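Local coordinates for dihydroneopterin triphosphate diphosphatase (Escherichia coli O157:H7, PDB 5U7E), which probably hydrolyses dihydroneopterin triphosphate to the monophosphate and pyrophosphate in folate biosynthesis, and can also cleave nucleoside triphosphates such as dATP, at residues A[68-73]-A[103-108]. Residues are numbered along the deposited sequence; the frame is centred on the assembly and turned at random.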
ATOM      1  N   GLU A  68       8.619 -16.658   2.585  1.00 33.46           N
ATOM      2  CA  GLU A  68       7.437 -17.444   2.260  1.00 31.12           C
ATOM      3  C   GLU A  68       7.338 -17.790   0.782  1.00 29.17           C
ATOM      4  O   GLU A  68       6.345 -18.403   0.375  1.00 29.27           O
ATOM      5  CB  GLU A  68       6.167 -16.701   2.686  1.00 27.73           C
ATOM      6  CG  GLU A  68       6.107 -16.349   4.161  1.00 33.00           C
ATOM      7  CD  GLU A  68       4.751 -15.810   4.560  1.00 30.40           C
ATOM      8  OE1 GLU A  68       3.756 -16.158   3.889  1.00 32.52           O
ATOM      9  OE2 GLU A  68       4.678 -15.038   5.537  1.00 33.71           O
ATOM     10  N   GLN A  69       8.318 -17.407  -0.032  1.00 29.36           N
ATOM     11  CA  GLN A  69       8.268 -17.693  -1.465  1.00 33.57           C
ATOM     12  C   GLN A  69       6.982 -17.159  -2.087  1.00 30.81           C
ATOM     13  O   GLN A  69       6.429 -17.749  -3.018  1.00 29.03           O
ATOM     14  CB  GLN A  69       8.410 -19.193  -1.735  1.00 35.09           C
ATOM     15  CG  GLN A  69       9.737 -19.782  -1.302  1.00 41.31           C
ATOM     16  CD  GLN A  69       9.813 -21.277  -1.544  1.00 48.61           C
ATOM     17  OE1 GLN A  69       9.253 -21.794  -2.513  1.00 46.65           O
ATOM     18  NE2 GLN A  69      10.504 -21.982  -0.658  1.00 49.73           N
ATOM     19  N   LEU A  70       6.481 -16.048  -1.555  1.00 32.59           N
ATOM     20  CA  LEU A  70       5.366 -15.366  -2.186  1.00 29.19           C
ATOM     21  C   LEU A  70       5.854 -14.631  -3.431  1.00 28.67           C
ATOM     22  O   LEU A  70       7.056 -14.489  -3.672  1.00 29.60           O
ATOM     23  CB  LEU A  70       4.707 -14.395  -1.206  1.00 29.05           C
ATOM     24  CG  LEU A  70       4.098 -15.024   0.048  1.00 26.73           C
ATOM     25  CD1 LEU A  70       3.615 -13.946   1.004  1.00 28.71           C
ATOM     26  CD2 LEU A  70       2.961 -15.964  -0.323  1.00 23.57           C
ATOM     27  N   THR A  71       4.906 -14.160  -4.231  1.00 29.55           N
ATOM     28  CA  THR A  71       5.213 -13.495  -5.492  1.00 31.19           C
ATOM     29  C   THR A  71       4.647 -12.082  -5.450  1.00 26.77           C
ATOM     30  O   THR A  71       3.424 -11.898  -5.449  1.00 25.43           O
ATOM     31  CB  THR A  71       4.649 -14.275  -6.677  1.00 37.19           C
ATOM     32  OG1 THR A  71       5.146 -15.618  -6.642  1.00 33.00           O
ATOM     33  CG2 THR A  71       5.066 -13.620  -7.983  1.00 29.28           C
ATOM     34  N   LEU A  72       5.533 -11.093  -5.413  1.00 26.41           N
ATOM     35  CA  LEU A  72       5.130  -9.694  -5.493  1.00 28.25           C
ATOM     36  C   LEU A  72       4.969  -9.328  -6.963  1.00 27.14           C
ATOM     37  O   LEU A  72       5.949  -9.307  -7.715  1.00 27.11           O
ATOM     38  CB  LEU A  72       6.159  -8.802  -4.807  1.00 30.41           C
ATOM     39  CG  LEU A  72       5.862  -7.302  -4.821  1.00 29.49           C
ATOM     40  CD1 LEU A  72       4.639  -6.990  -3.971  1.00 22.31           C
ATOM     41  CD2 LEU A  72       7.073  -6.518  -4.340  1.00 31.83           C
ATOM     42  N   ILE A  73       3.739  -9.051  -7.377  1.00 29.51           N
ATOM     43  CA  ILE A  73       3.439  -8.770  -8.776  1.00 27.82           C
ATOM     44  C   ILE A  73       3.669  -7.289  -9.044  1.00 30.02           C
ATOM     45  O   ILE A  73       3.063  -6.428  -8.396  1.00 24.84           O
ATOM     46  CB  ILE A  73       2.002  -9.175  -9.130  1.00 29.29           C
ATOM     47  CG1 ILE A  73       1.818 -10.684  -8.957  1.00 33.43           C
ATOM     48  CG2 ILE A  73       1.670  -8.751 -10.555  1.00 30.40           C
ATOM     49  CD1 ILE A  73       0.428 -11.173  -9.293  1.00 40.87           C
ATOM     50  N   PHE A 103       1.912  -2.419  -6.913  1.00 21.76           N
ATOM     51  CA  PHE A 103       2.258  -3.830  -6.818  1.00 21.00           C
ATOM     52  C   PHE A 103       1.082  -4.578  -6.210  1.00 23.48           C
ATOM     53  O   PHE A 103       0.229  -3.992  -5.537  1.00 17.82           O
ATOM     54  CB  PHE A 103       3.515  -4.059  -5.968  1.00 24.36           C
ATOM     55  CG  PHE A 103       4.760  -3.469  -6.556  1.00 21.03           C
ATOM     56  CD1 PHE A 103       5.065  -2.132  -6.361  1.00 24.06           C
ATOM     57  CD2 PHE A 103       5.627  -4.250  -7.299  1.00 23.28           C
ATOM     58  CE1 PHE A 103       6.214  -1.584  -6.903  1.00 22.34           C
ATOM     59  CE2 PHE A 103       6.777  -3.709  -7.845  1.00 23.83           C
ATOM     60  CZ  PHE A 103       7.070  -2.377  -7.646  1.00 22.01           C
ATOM     61  N   CYS A 104       1.044  -5.887  -6.451  1.00 19.29           N
ATOM     62  CA  CYS A 104       0.031  -6.757  -5.871  1.00 23.27           C
ATOM     63  C   CYS A 104       0.702  -7.922  -5.159  1.00 21.93           C
ATOM     64  O   CYS A 104       1.776  -8.381  -5.558  1.00 24.89           O
ATOM     65  CB  CYS A 104      -0.941  -7.286  -6.935  1.00 30.72           C
ATOM     66  SG  CYS A 104      -2.176  -6.083  -7.468  1.00 40.48           S
ATOM     67  N   LEU A 105       0.056  -8.397  -4.094  1.00 22.33           N
ATOM     68  CA  LEU A 105       0.562  -9.520  -3.308  1.00 20.50           C
ATOM     69  C   LEU A 105      -0.618 -10.397  -2.916  1.00 25.26           C
ATOM     70  O   LEU A 105      -1.392 -10.038  -2.023  1.00 21.29           O
ATOM     71  CB  LEU A 105       1.319  -9.042  -2.070  1.00 20.54           C
ATOM     72  CG  LEU A 105       1.858 -10.156  -1.170  1.00 26.16           C
ATOM     73  CD1 LEU A 105       2.839 -11.038  -1.930  1.00 23.98           C
ATOM     74  CD2 LEU A 105       2.502  -9.580   0.081  1.00 23.01           C
ATOM     75  N   ALA A 106      -0.746 -11.549  -3.572  1.00 23.01           N
ATOM     76  CA  ALA A 106      -1.863 -12.460  -3.347  1.00 25.12           C
ATOM     77  C   ALA A 106      -1.457 -13.496  -2.307  1.00 27.65           C
ATOM     78  O   ALA A 106      -0.611 -14.357  -2.573  1.00 28.01           O
ATOM     79  CB  ALA A 106      -2.280 -13.130  -4.653  1.00 26.09           C
ATOM     80  N   LEU A 107      -2.055 -13.415  -1.125  1.00 24.15           N
ATOM     81  CA  LEU A 107      -1.805 -14.424  -0.112  1.00 23.13           C
ATOM     82  C   LEU A 107      -2.717 -15.627  -0.337  1.00 24.57           C
ATOM     83  O   LEU A 107      -3.849 -15.478  -0.808  1.00 26.03           O
ATOM     84  CB  LEU A 107      -2.040 -13.853   1.282  1.00 24.31           C
ATOM     85  CG  LEU A 107      -1.266 -12.579   1.632  1.00 23.88           C
ATOM     86  CD1 LEU A 107      -1.523 -12.183   3.075  1.00 16.60           C
ATOM     87  CD2 LEU A 107       0.222 -12.764   1.376  1.00 21.40           C
ATOM     88  N   PRO A 108      -2.247 -16.835  -0.010  1.00 21.74           N
ATOM     89  CA  PRO A 108      -3.092 -18.018  -0.238  1.00 21.48           C
ATOM     90  C   PRO A 108      -4.420 -17.938   0.487  1.00 23.74           C
ATOM     91  O   PRO A 108      -5.451 -18.357  -0.055  1.00 26.36           O
ATOM     92  CB  PRO A 108      -2.222 -19.174   0.280  1.00 25.10           C
ATOM     93  CG  PRO A 108      -1.271 -18.533   1.239  1.00 24.90           C
ATOM     94  CD  PRO A 108      -0.989 -17.171   0.676  1.00 23.87           C
TER
HETATM   95  O   HOH W   1       0.931 -12.329  -5.916  1.00 26.18           O
HETATM   96  O   HOH W   2       2.167 -14.541  -3.750  1.00 30.12           O
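With CG opposite its backbone N (chi1 180°), L72 carries its CD1 across to strand 97-107, 3.7 Å from F103 CB, while its CG and CD2 lie obliquely beside CD2 of the F103 ring. In L70 it is the carbonyl carbon that CG stands anti to (chi1 -62°), and its extended branch brings CD1 to 3.6 Å from L107 CD2, the two side chains crossing at a slant. Between these two contacts, L105 CD1 sits 3.9 Å from L70 CB and also touches T71 O. Residues 72-73 belong to the edge strand 72-82 of the mixed Nudix sheet, which pairs antiparallel with strand 97-107. A hydrogen-bonded pair joins them: I73 N donates to C104 O at 2.8 Å and C104 N to I73 O at 2.9 Å, both with N-H...O angles near 160°. I73 O also takes a CA-H...O contact from F103 CA at 3.1 Å. At residues 70 and 71 the chains splay apart, and two waters replace direct bonds. One donates to T71 O and accepts from A106 N; the other accepts from T71 N and donates to A106 O, satisfying both polar groups of each backbone residue. L72 and F103 pack against helix 49-60, both touching A53, on the sheet face that L105 shares; I73 and C104 meet on the reverse face, CB to CB at 4.1 Å. L70 and L107 both also reach I63, and E68 forms a salt bridge with R111.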